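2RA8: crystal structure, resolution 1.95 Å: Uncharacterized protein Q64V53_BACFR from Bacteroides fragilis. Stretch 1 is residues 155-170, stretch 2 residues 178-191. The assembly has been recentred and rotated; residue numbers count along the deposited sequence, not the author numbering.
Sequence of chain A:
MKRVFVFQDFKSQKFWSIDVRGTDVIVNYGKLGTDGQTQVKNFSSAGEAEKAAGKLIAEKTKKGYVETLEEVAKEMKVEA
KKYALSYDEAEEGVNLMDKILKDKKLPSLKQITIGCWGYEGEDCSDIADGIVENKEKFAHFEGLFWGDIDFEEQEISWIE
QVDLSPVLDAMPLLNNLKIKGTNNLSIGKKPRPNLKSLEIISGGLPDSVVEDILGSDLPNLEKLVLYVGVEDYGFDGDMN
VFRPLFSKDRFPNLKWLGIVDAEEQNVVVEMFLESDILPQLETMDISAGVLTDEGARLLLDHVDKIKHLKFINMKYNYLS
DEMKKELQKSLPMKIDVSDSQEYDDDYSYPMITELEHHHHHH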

ATOM      1  N   GLU A 155      10.292  -9.096  -7.838  1.00 27.31           N
ATOM      2  CA  GLU A 155      10.853  -8.904  -6.504  1.00 33.20           C
ATOM      3  C   GLU A 155      12.176  -8.191  -6.540  1.00 21.01           C
ATOM      4  O   GLU A 155      12.953  -8.336  -7.480  1.00 25.34           O
ATOM      5  N   ILE A 156      12.439  -7.430  -5.489  1.00 19.90           N
ATOM      6  CA  ILE A 156      13.660  -6.643  -5.395  1.00 19.90           C
ATOM      7  C   ILE A 156      14.919  -7.444  -5.664  1.00 19.90           C
ATOM      8  O   ILE A 156      15.862  -6.937  -6.277  1.00 28.96           O
ATOM      9  N   SER A 157      14.940  -8.710  -5.258  1.00 30.94           N
ATOM     10  CA  SER A 157      16.124  -9.540  -5.469  1.00 27.24           C
ATOM     11  C   SER A 157      16.340  -9.941  -6.907  1.00 33.05           C
ATOM     12  O   SER A 157      17.348 -10.569  -7.232  1.00 36.74           O
ATOM     13  N   TRP A 158      15.409  -9.573  -7.783  1.00 27.90           N
ATOM     14  CA  TRP A 158      15.521  -9.908  -9.198  1.00 29.04           C
ATOM     15  C   TRP A 158      15.846  -8.715 -10.071  1.00 28.85           C
ATOM     16  O   TRP A 158      15.959  -8.835 -11.293  1.00 29.60           O
ATOM     17  N   ILE A 159      15.998  -7.552  -9.452  1.00 27.88           N
ATOM     18  CA  ILE A 159      16.321  -6.348 -10.202  1.00 22.17           C
ATOM     19  C   ILE A 159      17.762  -6.446 -10.640  1.00 27.12           C
ATOM     20  O   ILE A 159      18.652  -6.622  -9.815  1.00 27.76           O
ATOM     21  N   GLU A 160      17.995  -6.348 -11.944  1.00 23.00           N
ATOM     22  CA  GLU A 160      19.348  -6.434 -12.493  1.00 25.39           C
ATOM     23  C   GLU A 160      19.933  -5.078 -12.812  1.00 18.14           C
ATOM     24  O   GLU A 160      19.597  -4.460 -13.825  1.00 20.42           O
ATOM     25  N   GLN A 161      20.831  -4.620 -11.947  1.00 25.98           N
ATOM     26  CA  GLN A 161      21.471  -3.327 -12.136  1.00 17.81           C
ATOM     27  C   GLN A 161      22.754  -3.442 -12.928  1.00 25.07           C
ATOM     28  O   GLN A 161      23.107  -4.520 -13.402  1.00 28.00           O
ATOM     29  N   VAL A 162      23.452  -2.322 -13.082  1.00 17.07           N
ATOM     30  CA  VAL A 162      24.716  -2.283 -13.808  1.00 14.30           C
ATOM     31  C   VAL A 162      25.567  -1.259 -13.107  1.00 23.40           C
ATOM     32  O   VAL A 162      25.166  -0.721 -12.076  1.00 20.19           O
ATOM     33  N   ASP A 163      26.751  -0.987 -13.633  1.00 23.46           N
ATOM     34  CA  ASP A 163      27.598   0.028 -13.023  1.00 21.91           C
ATOM     35  C   ASP A 163      26.941   1.355 -13.342  1.00 21.85           C
ATOM     36  O   ASP A 163      26.830   1.732 -14.506  1.00 20.96           O
ATOM     37  N   LEU A 164      26.467   2.067 -12.324  1.00 22.50           N
ATOM     38  CA  LEU A 164      25.817   3.351 -12.578  1.00 22.04           C
ATOM     39  C   LEU A 164      26.745   4.536 -12.421  1.00 24.97           C
ATOM     40  O   LEU A 164      26.312   5.681 -12.516  1.00 21.84           O
ATOM     41  N   SER A 165      28.028   4.291 -12.181  1.00 20.40           N
ATOM     42  CA  SER A 165      28.947   5.417 -12.023  1.00 25.98           C
ATOM     43  C   SER A 165      28.945   6.326 -13.239  1.00 30.34           C
ATOM     44  O   SER A 165      29.044   7.550 -13.108  1.00 29.33           O
ATOM     45  N   PRO A 166      28.836   5.756 -14.450  1.00 32.66           N
ATOM     46  CA  PRO A 166      28.832   6.635 -15.626  1.00 23.27           C
ATOM     47  C   PRO A 166      27.583   7.480 -15.726  1.00 30.20           C
ATOM     48  O   PRO A 166      27.613   8.590 -16.269  1.00 26.51           O
ATOM     49  N   VAL A 167      26.475   6.953 -15.211  1.00 28.75           N
ATOM     50  CA  VAL A 167      25.204   7.669 -15.229  1.00 25.79           C
ATOM     51  C   VAL A 167      25.267   8.810 -14.249  1.00 22.67           C
ATOM     52  O   VAL A 167      24.823   9.917 -14.550  1.00 27.86           O
ATOM     53  N   LEU A 168      25.830   8.557 -13.072  1.00 24.18           N
ATOM     54  CA  LEU A 168      25.959   9.603 -12.075  1.00 21.78           C
ATOM     55  C   LEU A 168      26.920  10.671 -12.581  1.00 28.23           C
ATOM     56  O   LEU A 168      26.758  11.852 -12.272  1.00 19.69           O
ATOM     57  N   ASP A 169      27.915  10.269 -13.373  1.00 24.62           N
ATOM     58  CA  ASP A 169      28.878  11.235 -13.913  1.00 26.85           C
ATOM     59  C   ASP A 169      28.235  12.150 -14.934  1.00 26.16           C
ATOM     60  O   ASP A 169      28.661  13.291 -15.095  1.00 29.07           O
ATOM     61  N   ALA A 170      27.214  11.649 -15.629  1.00 21.19           N
ATOM     62  CA  ALA A 170      26.482  12.429 -16.635  1.00 17.76           C
ATOM     63  C   ALA A 170      25.438  13.367 -16.007  1.00 15.10           C
ATOM     64  O   ALA A 170      24.811  14.169 -16.700  1.00 21.12           O
ATOM     65  N   LYS A 178      18.388   7.922  -5.240  1.00 15.54           N
ATOM     66  CA  LYS A 178      17.667   6.816  -4.638  1.00 14.69           C
ATOM     67  C   LYS A 178      17.727   5.686  -5.630  1.00 20.94           C
ATOM     68  O   LYS A 178      17.393   5.866  -6.806  1.00 20.21           O
ATOM     69  N   ILE A 179      18.172   4.523  -5.159  1.00 21.31           N
ATOM     70  CA  ILE A 179      18.315   3.331  -5.989  1.00 14.69           C
ATOM     71  C   ILE A 179      17.666   2.135  -5.303  1.00 17.54           C
ATOM     72  O   ILE A 179      17.861   1.910  -4.108  1.00 23.37           O
ATOM     73  N   LYS A 180      16.901   1.360  -6.063  1.00 20.90           N
ATOM     74  CA  LYS A 180      16.230   0.179  -5.529  1.00 12.18           C
ATOM     75  C   LYS A 180      16.674  -1.002  -6.356  1.00 21.46           C
ATOM     76  O   LYS A 180      16.551  -0.970  -7.574  1.00 21.45           O
ATOM     77  N   GLY A 181      17.182  -2.048  -5.696  1.00 17.49           N
ATOM     78  CA  GLY A 181      17.674  -3.226  -6.397  1.00 20.00           C
ATOM     79  C   GLY A 181      19.188  -3.113  -6.383  1.00 27.24           C
ATOM     80  O   GLY A 181      19.724  -2.055  -6.718  1.00 25.25           O
ATOM     81  N   THR A 182      19.893  -4.175  -6.004  1.00 25.47           N
ATOM     82  CA  THR A 182      21.349  -4.088  -5.928  1.00 28.46           C
ATOM     83  C   THR A 182      22.174  -5.148  -6.629  1.00 25.08           C
ATOM     84  O   THR A 182      23.405  -5.132  -6.542  1.00 25.85           O
ATOM     85  N   ASN A 183      21.525  -6.081  -7.319  1.00 25.94           N
ATOM     86  CA  ASN A 183      22.262  -7.119  -8.042  1.00 29.39           C
ATOM     87  C   ASN A 183      23.186  -6.500  -9.084  1.00 21.09           C
ATOM     88  O   ASN A 183      22.727  -5.831 -10.012  1.00 20.36           O
ATOM     89  N   ASN A 184      24.489  -6.731  -8.936  1.00 24.91           N
ATOM     90  CA  ASN A 184      25.485  -6.208  -9.876  1.00 29.30           C
ATOM     91  C   ASN A 184      25.492  -4.697  -9.942  1.00 33.37           C
ATOM     92  O   ASN A 184      25.806  -4.119 -10.985  1.00 24.52           O
ATOM     93  N   LEU A 185      25.153  -4.047  -8.835  1.00 26.98           N
ATOM     94  CA  LEU A 185      25.119  -2.596  -8.795  1.00 19.16           C
ATOM     95  C   LEU A 185      26.440  -2.014  -8.367  1.00 23.93           C
ATOM     96  O   LEU A 185      27.165  -2.610  -7.578  1.00 19.28           O
ATOM     97  N   SER A 186      26.759  -0.841  -8.898  1.00 23.84           N
ATOM     98  CA  SER A 186      27.979  -0.139  -8.515  1.00 27.11           C
ATOM     99  C   SER A 186      27.739   1.325  -8.776  1.00 21.43           C
ATOM    100  O   SER A 186      26.934   1.672  -9.635  1.00 20.00           O
ATOM    101  N   ILE A 187      28.411   2.190  -8.021  1.00 26.39           N
ATOM    102  CA  ILE A 187      28.263   3.631  -8.194  1.00 23.93           C
ATOM    103  C   ILE A 187      29.626   4.270  -8.258  1.00 29.46           C
ATOM    104  O   ILE A 187      29.753   5.493  -8.281  1.00 20.82           O
ATOM    105  N   GLY A 188      30.653   3.423  -8.273  1.00 20.86           N
ATOM    106  CA  GLY A 188      32.019   3.895  -8.363  1.00 16.93           C
ATOM    107  C   GLY A 188      32.627   4.410  -7.076  1.00 25.70           C
ATOM    108  O   GLY A 188      31.999   4.391  -6.009  1.00 26.83           O
ATOM    109  N   LYS A 189      33.872   4.862  -7.192  1.00 26.80           N
ATOM    110  CA  LYS A 189      34.621   5.414  -6.077  1.00 29.34           C
ATOM    111  C   LYS A 189      35.189   6.718  -6.577  1.00 32.67           C
ATOM    112  O   LYS A 189      36.334   6.784  -7.012  1.00 30.51           O
ATOM    113  N   LYS A 190      34.366   7.759  -6.533  1.00 27.16           N
ATOM    114  CA  LYS A 190      34.767   9.073  -7.011  1.00 27.65           C
ATOM    115  C   LYS A 190      34.269  10.140  -6.092  1.00 28.34           C
ATOM    116  O   LYS A 190      33.388   9.906  -5.257  1.00 26.09           O
ATOM    117  N   PRO A 191      34.858  11.338  -6.182  1.00 20.84           N
ATOM    118  CA  PRO A 191      34.338  12.360  -5.281  1.00 24.42           C
ATOM    119  C   PRO A 191      33.040  12.853  -5.871  1.00 22.91           C
ATOM    120  O   PRO A 191      32.950  13.097  -7.077  1.00 25.00           O
TER

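The two stretches run side by side in the same sense, from Ile159 near Gly181 to Ser165 near Ile187, and bury 910 Å² between them. Two backbone hydrogen bonds join them directly; the rest of the polar work falls to side chains and one water.

Gln161 is central. Its CB points toward stretch 2, and chi1 and chi2, both m, fold the chain back so that Gln161 NE2 donates to Gly181 O at 3.1 Å. Gln161 NE2 also lies 3.0 Å from Lys180 O, but the angle there is too poor for a hydrogen bond. OE1 is satisfied elsewhere in the structure. The backbone of the same residue adds a second link, Gln161 N donating to Asn183 O at 3.0 Å, while Gln161 CB packs 3.8 Å from Leu185 CB. A long amide suits this buried place because it can serve a carbonyl that its own backbone cannot reach, and its methylenes still fill apolar space.

Gly181 leaves room for this arrangement. An ideal CB on Gly181 would stand 2.5 Å from Ile159 CG2, a clash, and its backbone angles alone call for glycine. The CB of Ile159 (m, t) points toward stretch 2, and Ile159 CD1 comes to 3.7 Å from Gly181 CA. Nearby, Ile156 (t, t) starts sideways but extends Ile156 CD1 to 3.8 Å from Lys180 CG, using the aliphatic part of a lysine whose NZ is bonded elsewhere in the structure.

Water 1 completes the polar network here. Its O donates to Ile156 O at 2.8 Å and to Ile159 O at 2.9 Å, and accepts from Asn183 N at 3.0 Å, so a single molecule satisfies two carbonyls of one stretch and an amide of the other. The CB of Asn183 (chi1 m) points toward stretch 1 and, with Asn184, the residue occupies the middle of a type II turn closed by Leu185 N donating to Thr182 O at 3.1 Å. Asn184, with positive phi, takes the third position, where asparagine is well tolerated.

Farther along, Leu164 N donates to Ser186 O at 2.8 Å. Asp163 (chi1 t) caps the following helix: Asp163 OD1 accepts from Ser165 N at 3.1 Å, a short carboxylate being well suited to an otherwise free amide at a helix start. Asp163 OD1 also lies 3.6 Å from Ser186 CB.

Apolar contacts accompany these polar links: Leu164 (m, t) places Leu164 CD1 3.9 Å from Leu185 CD1 and 4.3 Å from Ile179 CD1, and Leu168 (m, t) sets Leu168 CD1 3.9 Å from Ile187 CB. These branched aliphatic groups ask for no polar partners, which fits their buried setting.

Lys190 fastens the far end. Its CB points toward stretch 1, and a nearly extended chain (m, t, t, t) carries Lys190 NZ to Asp169 OD2, to which it donates at 2.6 Å in a salt bridge, and to Ser165 OG at 3.1 Å. Asp169 (m) uses OD1 for a bond just outside the stretches. Gly188 keeps the space beside Ser165 clear: an ideal CB on Gly188 would come within 2.5 Å of Ser165 OG.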

ATOM      1  CB  GLU A 155      11.028 -10.238  -5.788  1.00 28.29           C
ATOM      2  CG  GLU A 155       9.731 -10.935  -5.426  1.00 41.40           C
ATOM      3  CD  GLU A 155       9.938 -11.969  -4.338  1.00 51.52           C
ATOM      4  OE1 GLU A 155       9.814 -13.179  -4.620  1.00 60.43           O
ATOM      5  OE2 GLU A 155      10.236 -11.561  -3.194  1.00 60.58           O
ATOM      6  CB  ILE A 156      13.728  -5.934  -4.013  1.00 19.90           C
ATOM      7  CG1 ILE A 156      14.752  -4.787  -4.056  1.00 19.90           C
ATOM      8  CG2 ILE A 156      14.080  -6.943  -2.920  1.00 19.90           C
ATOM      9  CD1 ILE A 156      14.655  -3.843  -2.876  1.00 19.90           C
ATOM     10  CB  SER A 157      16.063 -10.803  -4.589  1.00 32.48           C
ATOM     11  OG  SER A 157      14.878 -11.557  -4.826  1.00 26.66           O
ATOM     12  CB  TRP A 158      14.226 -10.569  -9.697  1.00 23.91           C
ATOM     13  CG  TRP A 158      13.977 -11.908  -9.072  1.00 34.50           C
ATOM     14  CD1 TRP A 158      13.293 -12.166  -7.916  1.00 42.20           C
ATOM     15  CD2 TRP A 158      14.476 -13.166  -9.537  1.00 48.94           C
ATOM     16  NE1 TRP A 158      13.337 -13.514  -7.628  1.00 30.93           N
ATOM     17  CE2 TRP A 158      14.059 -14.147  -8.603  1.00 28.01           C
ATOM     18  CE3 TRP A 158      15.238 -13.557 -10.642  1.00 49.14           C
ATOM     19  CZ2 TRP A 158      14.381 -15.497  -8.756  1.00 47.19           C
ATOM     20  CZ3 TRP A 158      15.557 -14.897 -10.792  1.00 44.20           C
ATOM     21  CH2 TRP A 158      15.129 -15.852  -9.849  1.00 39.14           C
ATOM     22  CB  ILE A 159      16.108  -5.092  -9.332  1.00 21.31           C
ATOM     23  CG1 ILE A 159      14.666  -5.056  -8.839  1.00 20.82           C
ATOM     24  CG2 ILE A 159      16.403  -3.829 -10.140  1.00 21.17           C
ATOM     25  CD1 ILE A 159      14.371  -3.897  -7.891  1.00 19.48           C
ATOM     26  CB  GLU A 160      19.364  -7.298 -13.766  1.00 30.20           C
ATOM     27  CG  GLU A 160      18.955  -8.745 -13.538  1.00 38.97           C
ATOM     28  CD  GLU A 160      19.708  -9.377 -12.384  1.00 45.34           C
ATOM     29  OE1 GLU A 160      20.953  -9.267 -12.355  1.00 31.79           O
ATOM     30  OE2 GLU A 160      19.057  -9.984 -11.507  1.00 60.40           O
ATOM     31  CB  GLN A 161      21.756  -2.694 -10.768  1.00 21.17           C
ATOM     32  CG  GLN A 161      20.510  -2.544  -9.891  1.00 26.01           C
ATOM     33  CD  GLN A 161      19.559  -1.475 -10.396  1.00 18.85           C
ATOM     34  OE1 GLN A 161      19.472  -1.225 -11.594  1.00 34.64           O
ATOM     35  NE2 GLN A 161      18.827  -0.849  -9.478  1.00 23.34           N
ATOM     36  CB  VAL A 162      24.523  -1.828 -15.272  1.00 21.04           C
ATOM     37  CG1 VAL A 162      23.697  -2.853 -16.045  1.00 26.81           C
ATOM     38  CG2 VAL A 162      23.842  -0.473 -15.301  1.00 26.43           C
ATOM     39  CB  ASP A 163      29.000  -0.032 -13.622  1.00 26.92           C
ATOM     40  CG  ASP A 163      29.875   1.119 -13.180  1.00 30.27           C
ATOM     41  OD1 ASP A 163      29.640   1.674 -12.086  1.00 37.91           O
ATOM     42  OD2 ASP A 163      30.814   1.457 -13.926  1.00 41.79           O
ATOM     43  CB  LEU A 164      24.605   3.545 -11.651  1.00 26.03           C
ATOM     44  CG  LEU A 164      23.394   2.603 -11.788  1.00 17.00           C
ATOM     45  CD1 LEU A 164      22.268   3.092 -10.860  1.00 25.38           C
ATOM     46  CD2 LEU A 164      22.908   2.579 -13.224  1.00 17.01           C
ATOM     47  CB  SER A 165      30.367   4.930 -11.749  1.00 26.73           C
ATOM     48  OG  SER A 165      31.240   6.030 -11.526  1.00 31.68           O
ATOM     49  CB  PRO A 166      28.960   5.658 -16.791  1.00 23.16           C
ATOM     50  CG  PRO A 166      29.764   4.543 -16.198  1.00 26.42           C
ATOM     51  CD  PRO A 166      29.093   4.361 -14.852  1.00 33.55           C
ATOM     52  CB  VAL A 167      24.026   6.730 -14.867  1.00 25.10           C
ATOM     53  CG1 VAL A 167      22.744   7.531 -14.696  1.00 33.34           C
ATOM     54  CG2 VAL A 167      23.845   5.693 -15.971  1.00 17.20           C
ATOM     55  CB  LEU A 168      26.462   9.021 -10.743  1.00 20.58           C
ATOM     56  CG  LEU A 168      25.565   7.929 -10.116  1.00 27.88           C
ATOM     57  CD1 LEU A 168      26.186   7.456  -8.817  1.00 21.64           C
ATOM     58  CD2 LEU A 168      24.156   8.464  -9.865  1.00 19.54           C
ATOM     59  CB  ASP A 169      30.079  10.527 -14.567  1.00 18.12           C
ATOM     60  CG  ASP A 169      30.935   9.759 -13.560  1.00 25.77           C
ATOM     61  OD1 ASP A 169      30.795   9.989 -12.338  1.00 22.38           O
ATOM     62  OD2 ASP A 169      31.759   8.927 -14.002  1.00 27.16           O
ATOM     63  CB  ALA A 170      25.797  11.478 -17.640  1.00 20.00           C
ATOM     64  CB  LYS A 178      16.226   7.237  -4.391  1.00 20.81           C
ATOM     65  CG  LYS A 178      15.344   6.229  -3.689  1.00 28.95           C
ATOM     66  CD  LYS A 178      14.014   6.905  -3.384  1.00 20.23           C
ATOM     67  CE  LYS A 178      13.014   5.971  -2.752  1.00 38.96           C
ATOM     68  NZ  LYS A 178      11.767   6.739  -2.475  1.00 34.70           N
ATOM     69  CB  ILE A 179      19.805   2.994  -6.211  1.00 17.12           C
ATOM     70  CG1 ILE A 179      20.560   4.212  -6.780  1.00 12.51           C
ATOM     71  CG2 ILE A 179      19.936   1.813  -7.161  1.00 14.76           C
ATOM     72  CD1 ILE A 179      22.078   4.057  -6.667  1.00 17.70           C
ATOM     73  CB  LYS A 180      14.707   0.343  -5.621  1.00 16.00           C
ATOM     74  CG  LYS A 180      13.908  -0.861  -5.133  1.00 14.25           C
ATOM     75  CD  LYS A 180      12.410  -0.550  -5.156  1.00 12.76           C
ATOM     76  CE  LYS A 180      11.595  -1.780  -4.775  1.00 28.54           C
ATOM     77  NZ  LYS A 180      10.152  -1.468  -4.612  1.00 20.53           N
ATOM     78  CB  THR A 182      21.789  -4.024  -4.459  1.00 29.32           C
ATOM     79  OG1 THR A 182      21.184  -5.105  -3.738  1.00 27.43           O
ATOM     80  CG2 THR A 182      21.361  -2.700  -3.830  1.00 28.46           C
ATOM     81  CB  ASN A 183      21.298  -8.078  -8.762  1.00 23.51           C
ATOM     82  CG  ASN A 183      20.515  -8.968  -7.804  1.00 41.23           C
ATOM     83  OD1 ASN A 183      19.632  -9.722  -8.225  1.00 45.94           O
ATOM     84  ND2 ASN A 183      20.840  -8.893  -6.517  1.00 31.29           N
ATOM     85  CB  ASN A 184      25.225  -6.758 -11.287  1.00 33.35           C
ATOM     86  CG  ASN A 184      25.416  -8.263 -11.376  1.00 43.22           C
ATOM     87  OD1 ASN A 184      24.649  -8.960 -12.046  1.00 41.83           O
ATOM     88  ND2 ASN A 184      26.452  -8.771 -10.709  1.00 43.34           N
ATOM     89  CB  LEU A 185      24.030  -2.112  -7.816  1.00 30.35           C
ATOM     90  CG  LEU A 185      24.068  -0.627  -7.419  1.00 16.99           C
ATOM     91  CD1 LEU A 185      23.784   0.242  -8.643  1.00 23.18           C
ATOM     92  CD2 LEU A 185      23.056  -0.344  -6.327  1.00 17.48           C
ATOM     93  CB  SER A 186      29.182  -0.622  -9.330  1.00 29.01           C
ATOM     94  OG  SER A 186      30.373  -0.023  -8.844  1.00 29.89           O
ATOM     95  CB  ILE A 187      27.460   4.275  -7.042  1.00 20.54           C
ATOM     96  CG1 ILE A 187      28.154   4.018  -5.705  1.00 24.63           C
ATOM     97  CG2 ILE A 187      26.035   3.734  -7.043  1.00 26.49           C
ATOM     98  CD1 ILE A 187      27.541   4.776  -4.550  1.00 23.75           C
ATOM     99  CB  LYS A 189      35.748   4.457  -5.672  1.00 30.64           C
ATOM    100  CG  LYS A 189      35.239   3.083  -5.268  1.00 24.69           C
ATOM    101  CD  LYS A 189      36.344   2.140  -4.848  1.00 30.24           C
ATOM    102  CE  LYS A 189      35.788   0.739  -4.643  1.00 41.82           C
ATOM    103  NZ  LYS A 189      36.835  -0.220  -4.190  1.00 43.02           N
ATOM    104  CB  LYS A 190      34.191   9.322  -8.413  1.00 35.30           C
ATOM    105  CG  LYS A 190      34.616   8.291  -9.451  1.00 28.84           C
ATOM    106  CD  LYS A 190      33.817   8.404 -10.745  1.00 39.11           C
ATOM    107  CE  LYS A 190      34.359   7.424 -11.784  1.00 41.48           C
ATOM    108  NZ  LYS A 190      33.551   7.360 -13.033  1.00 49.97           N
ATOM    109  CB  PRO A 191      35.447  13.413  -5.272  1.00 30.78           C
ATOM    110  CG  PRO A 191      36.133  13.221  -6.596  1.00 27.97           C
ATOM    111  CD  PRO A 191      36.154  11.733  -6.760  1.00 27.45           C
TER
HETATM  112  O   HOH W   1      18.538  -6.477  -6.874  1.00 26.01           O
HETATM  113  O   HOH W   2      18.135  -6.230  -3.966  1.00 30.58           O